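Local coordinates for tailspike protein (Acinetobacter phage vB_ApiP_P1, PDB 6E1R), which probably binds and hydrolyses the capsular polysaccharide of its Acinetobacter host as a trimeric phage tailspike, at residues A[127-132]-A[164-169]; A[500-505]-A[519-524]. All coordinates share one frame; numbering follows the deposited sequence.

Contact 1: residues A[127-132]-A[164-169]; sequences ATLRIE and SYFGKL
Glu132 OE2, lying 3.7 Å from Tyr165 CE1 across the contact, is held by two cationic groups. Lys168 of the second subunit makes a salt bridge to it, and Arg130, two residues earlier on the same strand, adds weak, long bonds from NE and NH2 in the guanidinium plane, with Arg130 NH2 at 3.4 Å from Glu132 OE2. Arg130 NH1 is hydrogen-bonded to Gly133 O of the second subunit. With CG anti to the backbone N (chi1 173°), Arg130 CG comes to 4.0 Å from Tyr165 CB; the chain, extended from CG to NE, runs on beside Tyr165 in the same direction, the guanidinium plane turned 75° from the phenol ring.

Between the backbones the bonds alternate as expected for parallel strands. Tyr165 N gives to Leu129 O at 2.8 Å, Ile131 N to Tyr165 O at 3.0 Å, and Gly167 N to Ile131 O at 3.1 Å.

On the sheet face that carries Leu129, Ile131 and Phe166, Ile131 CG2 approaches Phe166 CD2 at 3.6 Å. Past the strand end, Leu169 lies across Ile131, its CD1 3.8 Å from Ile131 CG1. Phe166 also meets the rings of Phe182 and Phe195.

Strand axes 3° from parallel, flanking strands 111-113 and 189-196, and a turn after Gly167 into strand 169-173 of another parallel stack are as expected for adjacent rungs of a parallel beta-helix.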
# COMPACT_ATOMS: atom_id res chain seq x y z
N ALA A 127 -27.70 12.59 12.46
CA ALA A 127 -26.46 13.05 11.87
C ALA A 127 -25.49 13.51 12.95
O ALA A 127 -25.89 13.97 14.02
CB ALA A 127 -26.74 14.19 10.88
N THR A 128 -24.20 13.37 12.65
CA THR A 128 -23.10 13.83 13.51
C THR A 128 -23.07 13.12 14.86
O THR A 128 -22.52 13.65 15.83
CB THR A 128 -23.13 15.34 13.71
OG1 THR A 128 -24.27 15.70 14.50
CG2 THR A 128 -23.19 16.06 12.37
N LEU A 129 -23.65 11.92 14.96
CA LEU A 129 -23.62 11.18 16.21
C LEU A 129 -22.22 10.64 16.47
O LEU A 129 -21.67 9.90 15.65
CB LEU A 129 -24.63 10.04 16.19
CG LEU A 129 -24.45 9.07 17.38
CD1 LEU A 129 -24.81 9.75 18.70
CD2 LEU A 129 -25.23 7.78 17.18
N ARG A 130 -21.65 10.99 17.62
CA ARG A 130 -20.41 10.39 18.10
C ARG A 130 -20.73 9.64 19.38
O ARG A 130 -21.03 10.25 20.41
CB ARG A 130 -19.34 11.45 18.32
CG ARG A 130 -18.07 10.93 18.97
CD ARG A 130 -17.09 12.05 19.24
NE ARG A 130 -15.99 11.63 20.09
CZ ARG A 130 -15.12 12.46 20.66
NH1 ARG A 130 -15.23 13.77 20.46
NH2 ARG A 130 -14.14 11.99 21.42
N ILE A 131 -20.67 8.31 19.32
CA ILE A 131 -21.02 7.45 20.44
C ILE A 131 -19.86 6.49 20.69
O ILE A 131 -19.33 5.89 19.76
CB ILE A 131 -22.33 6.68 20.17
CG1 ILE A 131 -22.63 5.68 21.30
CG2 ILE A 131 -22.30 5.99 18.81
CD1 ILE A 131 -23.95 4.97 21.13
N GLU A 132 -19.46 6.37 21.96
CA GLU A 132 -18.31 5.57 22.34
C GLU A 132 -18.68 4.66 23.51
O GLU A 132 -19.71 4.84 24.17
CB GLU A 132 -17.12 6.46 22.72
CG GLU A 132 -16.69 7.43 21.62
CD GLU A 132 -15.55 8.33 22.04
OE1 GLU A 132 -15.47 8.68 23.24
OE2 GLU A 132 -14.73 8.70 21.17
N SER A 164 -20.79 10.37 11.30
CA SER A 164 -21.01 9.65 12.55
C SER A 164 -19.68 9.06 13.00
O SER A 164 -18.71 9.02 12.25
CB SER A 164 -22.08 8.57 12.41
OG SER A 164 -21.80 7.69 11.34
N TYR A 165 -19.66 8.60 14.25
CA TYR A 165 -18.47 7.98 14.81
C TYR A 165 -18.90 6.91 15.80
O TYR A 165 -19.72 7.17 16.68
CB TYR A 165 -17.57 9.01 15.50
CG TYR A 165 -16.25 8.46 15.99
CD1 TYR A 165 -16.14 7.87 17.25
CD2 TYR A 165 -15.11 8.53 15.20
CE1 TYR A 165 -14.93 7.37 17.69
CE2 TYR A 165 -13.90 8.03 15.64
CZ TYR A 165 -13.81 7.45 16.88
OH TYR A 165 -12.61 6.96 17.33
N PHE A 166 -18.35 5.70 15.64
CA PHE A 166 -18.66 4.57 16.51
C PHE A 166 -17.35 4.04 17.06
O PHE A 166 -16.56 3.43 16.33
CB PHE A 166 -19.42 3.49 15.75
CG PHE A 166 -20.76 3.94 15.24
CD1 PHE A 166 -20.87 4.57 14.02
CD2 PHE A 166 -21.90 3.75 16.00
CE1 PHE A 166 -22.10 5.00 13.55
CE2 PHE A 166 -23.13 4.18 15.55
CZ PHE A 166 -23.23 4.80 14.32
N GLY A 167 -17.11 4.26 18.35
CA GLY A 167 -15.86 3.89 18.96
C GLY A 167 -15.97 2.82 20.03
O GLY A 167 -16.56 3.05 21.09
N LYS A 168 -15.41 1.65 19.75
CA LYS A 168 -15.26 0.57 20.72
C LYS A 168 -16.62 0.14 21.29
O LYS A 168 -16.89 0.22 22.49
CB LYS A 168 -14.29 0.99 21.83
CG LYS A 168 -12.94 1.42 21.26
CD LYS A 168 -12.03 2.03 22.31
CE LYS A 168 -10.70 2.42 21.69
NZ LYS A 168 -9.83 3.17 22.63
N LEU A 169 -17.48 -0.32 20.38
CA LEU A 169 -18.80 -0.83 20.72
C LEU A 169 -18.98 -2.20 20.10
O LEU A 169 -18.49 -2.47 19.00
CB LEU A 169 -19.91 0.12 20.24
CG LEU A 169 -19.98 1.49 20.92
CD1 LEU A 169 -21.00 2.38 20.23
CD2 LEU A 169 -20.31 1.32 22.39

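Contact 2: residues A[500-505]-A[519-524]; sequences ISQIGS and FTWSIN
Ile500 and Trp521 meet where two antiparallel sheets of the C-terminal region pack against each other in a beta-sandwich-like arrangement. Strand 497-507 is an edge strand of one sheet within this chain and strand 519-523 an edge strand of the other. Their axes approach to 7.5 Å with N-to-C directions 150° apart. No hydrogen bond links the segments, so the contact rests on side chains, and on Ile500 lying against the backbone of 519-524.

The apolar contacts centre on Ile500. Its CG1 is anti to the backbone N (chi1 -179°), and the extended branch beyond it brings Ile500 CD1 to 3.7 Å from Trp521 CB, at the root of the indole. On its other branch, Ile500 CG2 lies 4.0 Å from the carbonyl oxygen Trp521 O. A looser touch comes from Ile523, whose CD1 is 4.2 Å from Ile500 CB. The indole itself is buried among Val470, Leu489, Leu529 and Ala531 and meets Tyr487 edge-to-face; within its own strand, Phe519 CB lies over one face toward the rim.

In the backbone, Ile503 and Gly504 both face Glu488 in a classic beta bulge. Residues 503-505 do not touch 519-524; Ile503 packs on the Ile503 residues of the second and third subunits.

An oxygen-to-ring-edge contact completes the account. Exposed Gln502 has its amide plane 65° from the indole and brings OE1 to the ring edge, near the ring plane, 3.9 Å from Trp521 CD1.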
# COMPACT_ATOMS: atom_id res chain seq x y z
N ILE A 500 11.21 -10.29 -55.32
CA ILE A 500 11.33 -11.44 -54.42
C ILE A 500 12.41 -12.36 -54.96
O ILE A 500 12.51 -12.60 -56.17
CB ILE A 500 9.98 -12.18 -54.26
CG1 ILE A 500 10.12 -13.36 -53.29
CG2 ILE A 500 9.44 -12.63 -55.61
CD1 ILE A 500 8.81 -14.02 -52.94
N SER A 501 13.25 -12.88 -54.05
CA SER A 501 14.37 -13.74 -54.42
C SER A 501 14.45 -14.87 -53.41
O SER A 501 14.63 -14.63 -52.21
CB SER A 501 15.68 -12.95 -54.45
OG SER A 501 16.78 -13.80 -54.75
N GLN A 502 14.33 -16.11 -53.89
CA GLN A 502 14.40 -17.27 -53.02
C GLN A 502 15.86 -17.56 -52.69
O GLN A 502 16.61 -18.06 -53.54
CB GLN A 502 13.74 -18.48 -53.66
CG GLN A 502 13.75 -19.72 -52.78
CD GLN A 502 12.83 -20.82 -53.28
OE1 GLN A 502 11.66 -20.57 -53.59
NE2 GLN A 502 13.35 -22.04 -53.35
N ILE A 503 16.27 -17.24 -51.46
CA ILE A 503 17.65 -17.46 -51.05
C ILE A 503 17.96 -18.95 -50.98
O ILE A 503 19.07 -19.38 -51.33
CB ILE A 503 17.92 -16.75 -49.71
CG1 ILE A 503 18.05 -15.24 -49.90
CG2 ILE A 503 19.14 -17.32 -49.04
CD1 ILE A 503 18.66 -14.55 -48.69
N GLY A 504 17.00 -19.75 -50.54
CA GLY A 504 17.23 -21.18 -50.44
C GLY A 504 15.95 -21.90 -50.05
O GLY A 504 14.90 -21.29 -49.85
N SER A 505 16.07 -23.22 -49.95
CA SER A 505 14.93 -24.06 -49.61
C SER A 505 15.44 -25.39 -49.09
O SER A 505 16.60 -25.76 -49.29
CB SER A 505 13.99 -24.27 -50.80
OG SER A 505 14.64 -25.01 -51.82
N PHE A 519 6.11 -25.20 -53.28
CA PHE A 519 5.51 -23.97 -53.80
C PHE A 519 6.59 -23.04 -54.32
O PHE A 519 7.72 -23.01 -53.82
CB PHE A 519 4.68 -23.26 -52.73
CG PHE A 519 3.65 -24.15 -52.08
CD1 PHE A 519 2.45 -24.42 -52.71
CD2 PHE A 519 3.90 -24.72 -50.84
CE1 PHE A 519 1.51 -25.24 -52.12
CE2 PHE A 519 2.96 -25.54 -50.25
CZ PHE A 519 1.76 -25.80 -50.89
N THR A 520 6.23 -22.27 -55.34
CA THR A 520 7.03 -21.15 -55.84
C THR A 520 6.37 -19.85 -55.41
O THR A 520 5.14 -19.73 -55.44
CB THR A 520 7.17 -21.21 -57.36
OG1 THR A 520 7.79 -22.44 -57.75
CG2 THR A 520 8.01 -20.05 -57.87
N TRP A 521 7.19 -18.88 -55.01
CA TRP A 521 6.71 -17.69 -54.32
C TRP A 521 6.80 -16.45 -55.20
O TRP A 521 7.78 -16.26 -55.93
CB TRP A 521 7.50 -17.48 -53.03
CG TRP A 521 7.38 -18.66 -52.12
CD1 TRP A 521 8.22 -19.73 -52.04
CD2 TRP A 521 6.34 -18.90 -51.17
NE1 TRP A 521 7.77 -20.62 -51.10
CE2 TRP A 521 6.61 -20.13 -50.55
CE3 TRP A 521 5.20 -18.19 -50.79
CZ2 TRP A 521 5.79 -20.67 -49.56
CZ3 TRP A 521 4.38 -18.72 -49.81
CH2 TRP A 521 4.68 -19.95 -49.21
N SER A 522 5.77 -15.61 -55.11
CA SER A 522 5.70 -14.37 -55.86
C SER A 522 4.96 -13.34 -55.03
O SER A 522 4.45 -13.63 -53.94
CB SER A 522 5.00 -14.58 -57.21
OG SER A 522 3.67 -15.01 -57.03
N ILE A 523 4.90 -12.11 -55.55
CA ILE A 523 4.17 -11.02 -54.93
C ILE A 523 3.34 -10.35 -56.02
O ILE A 523 3.88 -9.92 -57.04
CB ILE A 523 5.09 -9.99 -54.26
CG1 ILE A 523 6.00 -10.68 -53.23
CG2 ILE A 523 4.28 -8.89 -53.60
CD1 ILE A 523 7.00 -9.75 -52.58
N ASN A 524 2.02 -10.28 -55.81
CA ASN A 524 1.13 -9.72 -56.81
C ASN A 524 1.04 -8.20 -56.64
O ASN A 524 1.76 -7.60 -55.85
CB ASN A 524 -0.25 -10.39 -56.73
CG ASN A 524 -0.92 -10.22 -55.38
OD1 ASN A 524 -0.51 -9.39 -54.56
ND2 ASN A 524 -1.97 -10.99 -55.15

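Contacts 1 and 2 sample two different parts of an elongated chain. Their centres are 81 Å apart, and about 71 Å separates their nearest atoms, so neither touches the other. They lie on opposite sides of the chain's centre, contact 1 at 26 Å from it and contact 2 at 56 Å, and they follow one another in sequence. Segments 127-132 and 164-169 belong to the parallel-strand body, 500-505 and 519-524 to the C-terminal antiparallel sheets. Both reach neighbouring subunits, the first through charged and aromatic groups and the second through Ser501 and Ile503, which places the trimer interface at both levels of the spike.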